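Local coordinates for protein putative Xylose isomerase (Rhodospirillum rubrum, PDB 3QXB) that binds iron and manganese ions in a xylose isomerase-like TIM barrel and may act as an isomerase, at residues 27-30 with 31-35; 152-155 with 156-159; 231-234 with 235-239. All blocks are in the same frame, centred on the assembly; numbering follows the deposited sequence. Where two conformers were deposited one is given.

Interaction 1 (27-30 with 31-35)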
loop_
_atom_site.group_PDB
_atom_site.type_symbol
_atom_site.label_atom_id
_atom_site.label_comp_id
_atom_site.label_asym_id
_atom_site.label_seq_id
_atom_site.Cartn_x
_atom_site.Cartn_y
_atom_site.Cartn_z
ATOM N N CYS A 27 -11.304 3.303 3.289
ATOM C CA CYS A 27 -9.958 2.778 3.654
ATOM C C CYS A 27 -9.930 2.020 4.991
ATOM O O CYS A 27 -9.160 1.078 5.164
ATOM C CB CYS A 27 -8.919 3.897 3.709
ATOM S SG CYS A 27 -9.342 5.185 4.867
ATOM N N PHE A 28 -10.777 2.410 5.939
ATOM C CA PHE A 28 -10.778 1.767 7.252
ATOM C C PHE A 28 -11.225 0.316 7.173
ATOM O O PHE A 28 -10.938 -0.450 8.096
ATOM C CB PHE A 28 -11.730 2.518 8.212
ATOM C CG PHE A 28 -13.182 2.169 7.996
ATOM C CD1 PHE A 28 -13.956 2.875 7.076
ATOM C CD2 PHE A 28 -13.770 1.123 8.680
ATOM C CE1 PHE A 28 -15.286 2.533 6.870
ATOM C CE2 PHE A 28 -15.099 0.778 8.473
ATOM C CZ PHE A 28 -15.847 1.469 7.553
ATOM N N ALA A 29 -11.917 -0.066 6.083
ATOM C CA ALA A 29 -12.517 -1.398 5.888
ATOM C C ALA A 29 -11.703 -2.342 5.032
ATOM O O ALA A 29 -12.065 -3.520 4.866
ATOM C CB ALA A 29 -13.929 -1.271 5.280
ATOM N N VAL A 30 -10.617 -1.830 4.476
ATOM C CA VAL A 30 -9.765 -2.609 3.539
ATOM C C VAL A 30 -9.368 -3.950 4.145
ATOM O O VAL A 30 -9.031 -4.007 5.336
ATOM C CB VAL A 30 -8.538 -1.788 3.115
ATOM C CG1 VAL A 30 -7.452 -2.682 2.455
ATOM C CG2 VAL A 30 -8.988 -0.611 2.237
ATOM N N LYS A 31 -9.539 -5.001 3.330
ATOM C CA LYS A 31 -9.289 -6.406 3.668
ATOM C C LYS A 31 -10.275 -7.037 4.652
ATOM O O LYS A 31 -10.253 -8.268 4.826
ATOM C CB LYS A 31 -7.870 -6.647 4.213
ATOM C CG LYS A 31 -6.717 -6.074 3.386
ATOM C CD LYS A 31 -5.354 -6.633 3.798
ATOM C CE LYS A 31 -5.162 -8.018 3.217
ATOM N NZ LYS A 31 -3.724 -8.510 3.284
ATOM N N ARG A 32 -11.118 -6.238 5.302
ATOM C CA ARG A 32 -11.942 -6.749 6.416
ATOM C C ARG A 32 -13.432 -6.948 6.043
ATOM O O ARG A 32 -13.850 -8.088 5.752
ATOM C CB ARG A 32 -11.793 -5.857 7.660
ATOM C CG ARG A 32 -10.318 -5.560 8.094
ATOM C CD ARG A 32 -10.287 -4.495 9.146
ATOM N NE ARG A 32 -8.937 -3.974 9.409
ATOM C CZ ARG A 32 -8.133 -4.392 10.379
ATOM N NH1 ARG A 32 -8.521 -5.341 11.228
ATOM N NH2 ARG A 32 -6.942 -3.828 10.534
ATOM N N TRP A 33 -14.239 -5.888 6.078
ATOM C CA TRP A 33 -15.701 -6.028 5.887
ATOM C C TRP A 33 -15.964 -5.874 4.393
ATOM O O TRP A 33 -16.281 -4.790 3.910
ATOM C CB TRP A 33 -16.522 -5.039 6.744
ATOM C CG TRP A 33 -16.222 -5.179 8.191
ATOM C CD1 TRP A 33 -16.752 -6.084 9.041
ATOM C CD2 TRP A 33 -15.297 -4.403 8.950
ATOM N NE1 TRP A 33 -16.217 -5.941 10.285
ATOM C CE2 TRP A 33 -15.315 -4.918 10.268
ATOM C CE3 TRP A 33 -14.441 -3.333 8.650
ATOM C CZ2 TRP A 33 -14.510 -4.409 11.291
ATOM C CZ3 TRP A 33 -13.647 -2.797 9.693
ATOM C CH2 TRP A 33 -13.689 -3.349 10.989
ATOM N N LEU A 34 -15.781 -6.977 3.675
ATOM C CA LEU A 34 -15.774 -6.970 2.228
ATOM C C LEU A 34 -17.117 -7.297 1.594
ATOM O O LEU A 34 -17.314 -6.983 0.448
ATOM C CB LEU A 34 -14.700 -7.943 1.685
ATOM C CG LEU A 34 -13.222 -7.620 1.910
ATOM C CD1 LEU A 34 -12.413 -8.675 1.154
ATOM C CD2 LEU A 34 -12.854 -6.257 1.438
ATOM N N GLU A 35 -18.034 -7.918 2.325
ATOM C CA GLU A 35 -19.337 -8.273 1.768
ATOM C C GLU A 35 -20.145 -7.013 1.545
ATOM O O GLU A 35 -20.345 -6.258 2.486
ATOM C CB GLU A 35 -20.068 -9.221 2.694
ATOM C CG GLU A 35 -21.067 -10.086 1.991
ATOM C CD GLU A 35 -22.445 -9.518 1.870
ATOM O OE1 GLU A 35 -22.679 -8.325 2.154
ATOM O OE2 GLU A 35 -23.321 -10.295 1.436
HETATM O O HOH W 1 -8.617 -2.100 7.359
#
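The first torsions of Phe28 (chi1 79°) and Trp33 (chi1 -57°) bring Phe28 CE2 within 4.0 Å of Trp33 CZ3. Phe28 CG sits between the backbone N and the carbonyl carbon. Trp33 CG stands beside its own N. The turn lies in the loop between strand 22-25 and helix 36-46 of the TIM barrel. The two side chains cross at about a right angle. Ala29 CB lies over the centre of the Phe28 ring and also meets the edge of the indole, 4.0 Å from Trp33 CE3. Leu42 of helix 36-46 touches both rings.

The backbone closes the turn through one acceptor. Arg32 N gives Ala29 O a bond of 2.9 Å, and Trp33 N adds a weak one of 3.4 Å. The Arg32 chain runs extended from CG to NE. Its NH1 binds Asp295 and Ala293 O. Lys31 NZ reaches across to Glu185 and Tyr96 of the second subunit, so the turn also belongs to the dimer interface. One water lies 2.9 Å from Phe28 O and 2.8 Å from Val30 O, and accepts from Arg32 NE at 2.8 Å, in the guanidinium plane.

Interaction 2 (152-155 with 156-159); sequences IYAI and ARDM
Tyr153 and Arg157 stand one turn apart on helix 146-170, and the Arg157 guanidinium packs against the Tyr153 ring. Arg157 NH1 comes within 3.3 Å of Tyr153 CE2. The planes of ring and guanidinium are 68° apart, so the two do not stack flat. Tyr153 CD2 lies over one face of the guanidinium, toward its rim. Arg157 CB in turn lies over one face of the phenol ring. The other nitrogen, Arg157 NH2, rests 3.7 Å from Ala154 CB. The arginine chain bends at chi3 (78°), which folds its end back toward Tyr153 and Ala154. Arg157 has two conformers, so the fine contacts of its guanidinium are tentative.

A second contact lies along another side of the helix. Ile155 and selenomethionine Met159 run side by side, and Ile155 CG2 meets Met159 CE at 3.8 Å. The first torsion of Ile155 puts CG2 beside the carbonyl carbon, toward that methyl. Both residues pack on helix 106-125, where each touches Gln109.

The helical backbone holds these side chains in place. Arg157 N bonds to Tyr153 O at 2.8 Å, and Met159 N to Ile155 O at 2.9 Å.

Further out, Asp199 of helix 190-200 takes a hydrogen bond from Tyr153 OH and a salt bridge from Arg157 NH1. Phe186 packs edge-to-face with the Tyr153 ring. The shared carboxylate ties phenol and guanidinium to one anchor. It probably offsets the positive charge of Arg157 while also accepting from Tyr153 OH.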
loop_
_atom_site.group_PDB
_atom_site.type_symbol
_atom_site.label_atom_id
_atom_site.label_comp_id
_atom_site.label_asym_id
_atom_site.label_seq_id
_atom_site.Cartn_x
_atom_site.Cartn_y
_atom_site.Cartn_z
ATOM N N ILE A 152 8.463 16.993 -17.038
ATOM C CA ILE A 152 7.600 15.871 -16.633
ATOM C C ILE A 152 6.205 16.378 -16.323
ATOM O O ILE A 152 5.186 15.783 -16.735
ATOM C CB ILE A 152 8.245 15.089 -15.469
ATOM C CG1 ILE A 152 9.546 14.447 -15.948
ATOM C CG2 ILE A 152 7.327 14.034 -14.912
ATOM C CD1 ILE A 152 10.373 13.875 -14.798
ATOM N N TYR A 153 6.162 17.522 -15.653
ATOM C CA TYR A 153 4.918 18.158 -15.322
ATOM C C TYR A 153 4.127 18.580 -16.573
ATOM O O TYR A 153 2.905 18.421 -16.608
ATOM C CB TYR A 153 5.162 19.362 -14.397
ATOM C CG TYR A 153 3.909 20.143 -14.174
ATOM C CD1 TYR A 153 2.816 19.566 -13.546
ATOM C CD2 TYR A 153 3.792 21.417 -14.638
ATOM C CE1 TYR A 153 1.630 20.273 -13.375
ATOM C CE2 TYR A 153 2.613 22.135 -14.482
ATOM C CZ TYR A 153 1.538 21.553 -13.854
ATOM O OH TYR A 153 0.410 22.310 -13.702
ATOM N N ALA A 154 4.791 19.081 -17.623
ATOM C CA ALA A 154 4.037 19.549 -18.774
ATOM C C ALA A 154 3.308 18.356 -19.440
ATOM O O ALA A 154 2.171 18.467 -19.902
ATOM C CB ALA A 154 4.949 20.275 -19.783
ATOM N N ILE A 155 3.964 17.206 -19.421
ATOM C CA ILE A 155 3.364 15.992 -19.942
ATOM C C ILE A 155 2.211 15.566 -19.043
ATOM O O ILE A 155 1.150 15.196 -19.532
ATOM C CB ILE A 155 4.419 14.908 -20.097
ATOM C CG1 ILE A 155 5.336 15.284 -21.279
ATOM C CG2 ILE A 155 3.756 13.502 -20.260
ATOM C CD1 ILE A 155 6.744 14.694 -21.211
ATOM N N ALA A 156 2.421 15.614 -17.730
ATOM C CA ALA A 156 1.421 15.178 -16.786
ATOM C C ALA A 156 0.158 15.999 -16.967
ATOM O O ALA A 156 -0.921 15.454 -17.008
ATOM C CB ALA A 156 1.926 15.283 -15.377
ATOM N N ARG A 157 0.312 17.323 -17.037
ATOM C CA ARG A 157 -0.813 18.260 -17.207
ATOM C C ARG A 157 -1.609 17.961 -18.486
ATOM O O ARG A 157 -2.836 17.910 -18.463
ATOM C CB ARG A 157 -0.295 19.723 -17.180
ATOM C CG ARG A 157 -0.989 20.711 -18.126
ATOM C CD ARG A 157 -0.414 22.131 -17.968
ATOM N NE ARG A 157 0.880 22.324 -18.632
ATOM C CZ ARG A 157 1.821 23.170 -18.230
ATOM N NH1 ARG A 157 1.635 23.900 -17.154
ATOM N NH2 ARG A 157 2.973 23.263 -18.887
ATOM N N ASP A 158 -0.907 17.721 -19.589
ATOM C CA ASP A 158 -1.556 17.367 -20.832
ATOM C C ASP A 158 -2.301 16.034 -20.659
ATOM O O ASP A 158 -3.390 15.879 -21.154
ATOM C CB ASP A 158 -0.560 17.289 -22.000
ATOM C CG ASP A 158 -0.035 18.660 -22.424
ATOM O OD1 ASP A 158 -0.659 19.704 -22.058
ATOM O OD2 ASP A 158 1.018 18.690 -23.112
HETATM N N MSE A 159 -1.734 15.101 -19.919
HETATM C CA MSE A 159 -2.435 13.839 -19.650
HETATM C C MSE A 159 -3.768 14.051 -18.930
HETATM O O MSE A 159 -4.757 13.381 -19.247
HETATM C CB MSE A 159 -1.571 12.904 -18.850
HETATM C CG MSE A 159 -0.463 12.285 -19.688
HETATM SE SE MSE A 159 0.606 11.060 -18.728
HETATM C CE MSE A 159 1.606 10.430 -20.162
#

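Interaction 3 (231-234 with 235-239); sequences HWMD and LCQPW
Met233, a selenomethionine, packs against Gln237 at the C-terminal end of helix 229-236, which lies on the outside of the TIM barrel. From Met233 CB the chain passes to CG, which stands beside the backbone N (chi1 -62°). It then bends at chi2 and again at chi3. The first two torsions bring SE within 4.1 Å of Gln237 CB. The third then sets the terminal CE against the glutamine, 3.8 Å from Gln237 CG and 3.7 Å from Gln237 NE2. Gln237 itself is extended beyond CG, and the selenomethionine crosses it at a slant. Tyr276 touches both residues. Ile240 and Tyr243 of strand 240-245 also touch Met233.

In the backbone, Gln237 N bonds to Met233 O at 3.1 Å. Residues 237-239 form a 3-10 segment, and Trp239 N bonds to Cys236 O.

Trp232 and Cys236 form a sulfur-aromatic contact on a buried face. Cys236 SG is 5.0 Å from the centroid of the six-membered ring, and it approaches obliquely, 48° off the ring normal. Ala193 of helix 190-200 and Val212 of strand 208-213 also touch the indole. On another side of the helix, the side chains of His231 and Leu235 meet at an oblique angle, with His231 CE1 3.6 Å from Leu235 CD1.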
loop_
_atom_site.group_PDB
_atom_site.type_symbol
_atom_site.label_atom_id
_atom_site.label_comp_id
_atom_site.label_asym_id
_atom_site.label_seq_id
_atom_site.Cartn_x
_atom_site.Cartn_y
_atom_site.Cartn_z
ATOM N N HIS A 231 -4.257 29.245 5.313
ATOM C CA HIS A 231 -3.346 29.522 4.205
ATOM C C HIS A 231 -3.835 28.802 2.941
ATOM O O HIS A 231 -3.688 29.297 1.829
ATOM C CB HIS A 231 -1.920 29.086 4.578
ATOM C CG HIS A 231 -0.946 29.169 3.446
ATOM N ND1 HIS A 231 -0.529 30.370 2.916
ATOM C CD2 HIS A 231 -0.295 28.197 2.754
ATOM C CE1 HIS A 231 0.313 30.134 1.922
ATOM N NE2 HIS A 231 0.475 28.827 1.805
ATOM N N TRP A 232 -4.437 27.628 3.126
ATOM C CA TRP A 232 -4.968 26.858 1.996
ATOM C C TRP A 232 -6.193 27.586 1.425
ATOM O O TRP A 232 -6.303 27.750 0.201
ATOM C CB TRP A 232 -5.217 25.399 2.404
ATOM C CG TRP A 232 -3.951 24.625 2.288
ATOM C CD1 TRP A 232 -2.937 24.579 3.185
ATOM C CD2 TRP A 232 -3.524 23.850 1.155
ATOM N NE1 TRP A 232 -1.905 23.815 2.692
ATOM C CE2 TRP A 232 -2.249 23.354 1.447
ATOM C CE3 TRP A 232 -4.104 23.544 -0.082
ATOM C CZ2 TRP A 232 -1.545 22.548 0.566
ATOM C CZ3 TRP A 232 -3.401 22.747 -0.975
ATOM C CH2 TRP A 232 -2.132 22.260 -0.646
HETATM N N MSE A 233 -7.076 28.080 2.282
HETATM C CA MSE A 233 -8.207 28.870 1.783
HETATM C C MSE A 233 -7.748 30.178 1.108
HETATM O O MSE A 233 -8.298 30.563 0.073
HETATM C CB MSE A 233 -9.217 29.165 2.892
HETATM C CG MSE A 233 -9.857 27.902 3.488
HETATM SE SE MSE A 233 -10.549 26.660 2.190
HETATM C CE MSE A 233 -12.451 26.897 2.477
ATOM N N ASP A 234 -6.741 30.846 1.670
ATOM C CA ASP A 234 -6.246 32.090 1.063
ATOM C C ASP A 234 -5.784 31.892 -0.385
ATOM O O ASP A 234 -6.079 32.689 -1.253
ATOM C CB ASP A 234 -5.107 32.703 1.880
ATOM C CG ASP A 234 -5.563 33.205 3.254
ATOM O OD1 ASP A 234 -6.775 33.482 3.429
ATOM O OD2 ASP A 234 -4.702 33.287 4.169
ATOM N N LEU A 235 -5.085 30.803 -0.661
ATOM C CA LEU A 235 -4.532 30.601 -1.989
ATOM C C LEU A 235 -5.427 29.722 -2.900
ATOM O O LEU A 235 -5.356 29.824 -4.127
ATOM C CB LEU A 235 -3.114 30.015 -1.860
ATOM C CG LEU A 235 -2.039 30.889 -1.195
ATOM C CD1 LEU A 235 -0.694 30.251 -1.490
ATOM C CD2 LEU A 235 -2.070 32.412 -1.612
ATOM N N CYS A 236 -6.253 28.856 -2.308
ATOM C CA CYS A 236 -6.939 27.787 -3.066
ATOM C C CYS A 236 -8.456 27.642 -2.864
ATOM O O CYS A 236 -9.059 26.796 -3.482
ATOM C CB CYS A 236 -6.280 26.446 -2.755
ATOM S SG CYS A 236 -4.524 26.335 -3.200
ATOM N N GLN A 237 -9.076 28.458 -2.021
ATOM C CA GLN A 237 -10.479 28.238 -1.668
ATOM C C GLN A 237 -11.447 27.898 -2.828
ATOM O O GLN A 237 -12.177 26.914 -2.711
ATOM C CB GLN A 237 -11.074 29.405 -0.873
ATOM C CG GLN A 237 -12.558 29.116 -0.548
ATOM C CD GLN A 237 -13.176 30.019 0.481
ATOM O OE1 GLN A 237 -12.597 31.007 0.900
ATOM N NE2 GLN A 237 -14.364 29.658 0.909
ATOM N N PRO A 238 -11.473 28.703 -3.917
ATOM C CA PRO A 238 -12.420 28.419 -4.999
ATOM C C PRO A 238 -12.322 26.997 -5.569
ATOM O O PRO A 238 -13.288 26.507 -6.144
ATOM C CB PRO A 238 -12.055 29.438 -6.093
ATOM C CG PRO A 238 -11.214 30.434 -5.459
ATOM C CD PRO A 238 -10.619 29.859 -4.229
ATOM N N TRP A 239 -11.164 26.357 -5.427
ATOM C CA TRP A 239 -10.941 25.052 -6.009
ATOM C C TRP A 239 -11.078 23.834 -5.087
ATOM O O TRP A 239 -11.027 22.722 -5.567
ATOM C CB TRP A 239 -9.565 25.008 -6.657
ATOM C CG TRP A 239 -9.356 25.997 -7.776
ATOM C CD1 TRP A 239 -10.004 26.058 -8.988
ATOM C CD2 TRP A 239 -8.412 27.061 -7.773
ATOM N NE1 TRP A 239 -9.515 27.116 -9.737
ATOM C CE2 TRP A 239 -8.529 27.739 -9.014
ATOM C CE3 TRP A 239 -7.459 27.500 -6.848
ATOM C CZ2 TRP A 239 -7.731 28.825 -9.343
ATOM C CZ3 TRP A 239 -6.657 28.596 -7.184
ATOM C CH2 TRP A 239 -6.808 29.248 -8.413
#

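In the fold
Interaction 1 comes first, in the loop between strand 22-25 and helix 36-46. It closes a short turn and joins that loop to helices 36-46 and 295-310 and to the second subunit. Interaction 2 follows within helix 146-170, which it ties to helices 106-125 and 190-200. Interaction 3 comes last, at the end of helix 229-236 before strand 240-245, and it packs on helix 190-200 and on strands 208-213 and 240-245. The three lie in series; none nests or crosses. Interaction 1 is on the opposite side of the chain's centre from the other two. Interactions 2 and 3 have centres 23 Å apart, and helix 190-200 touches both.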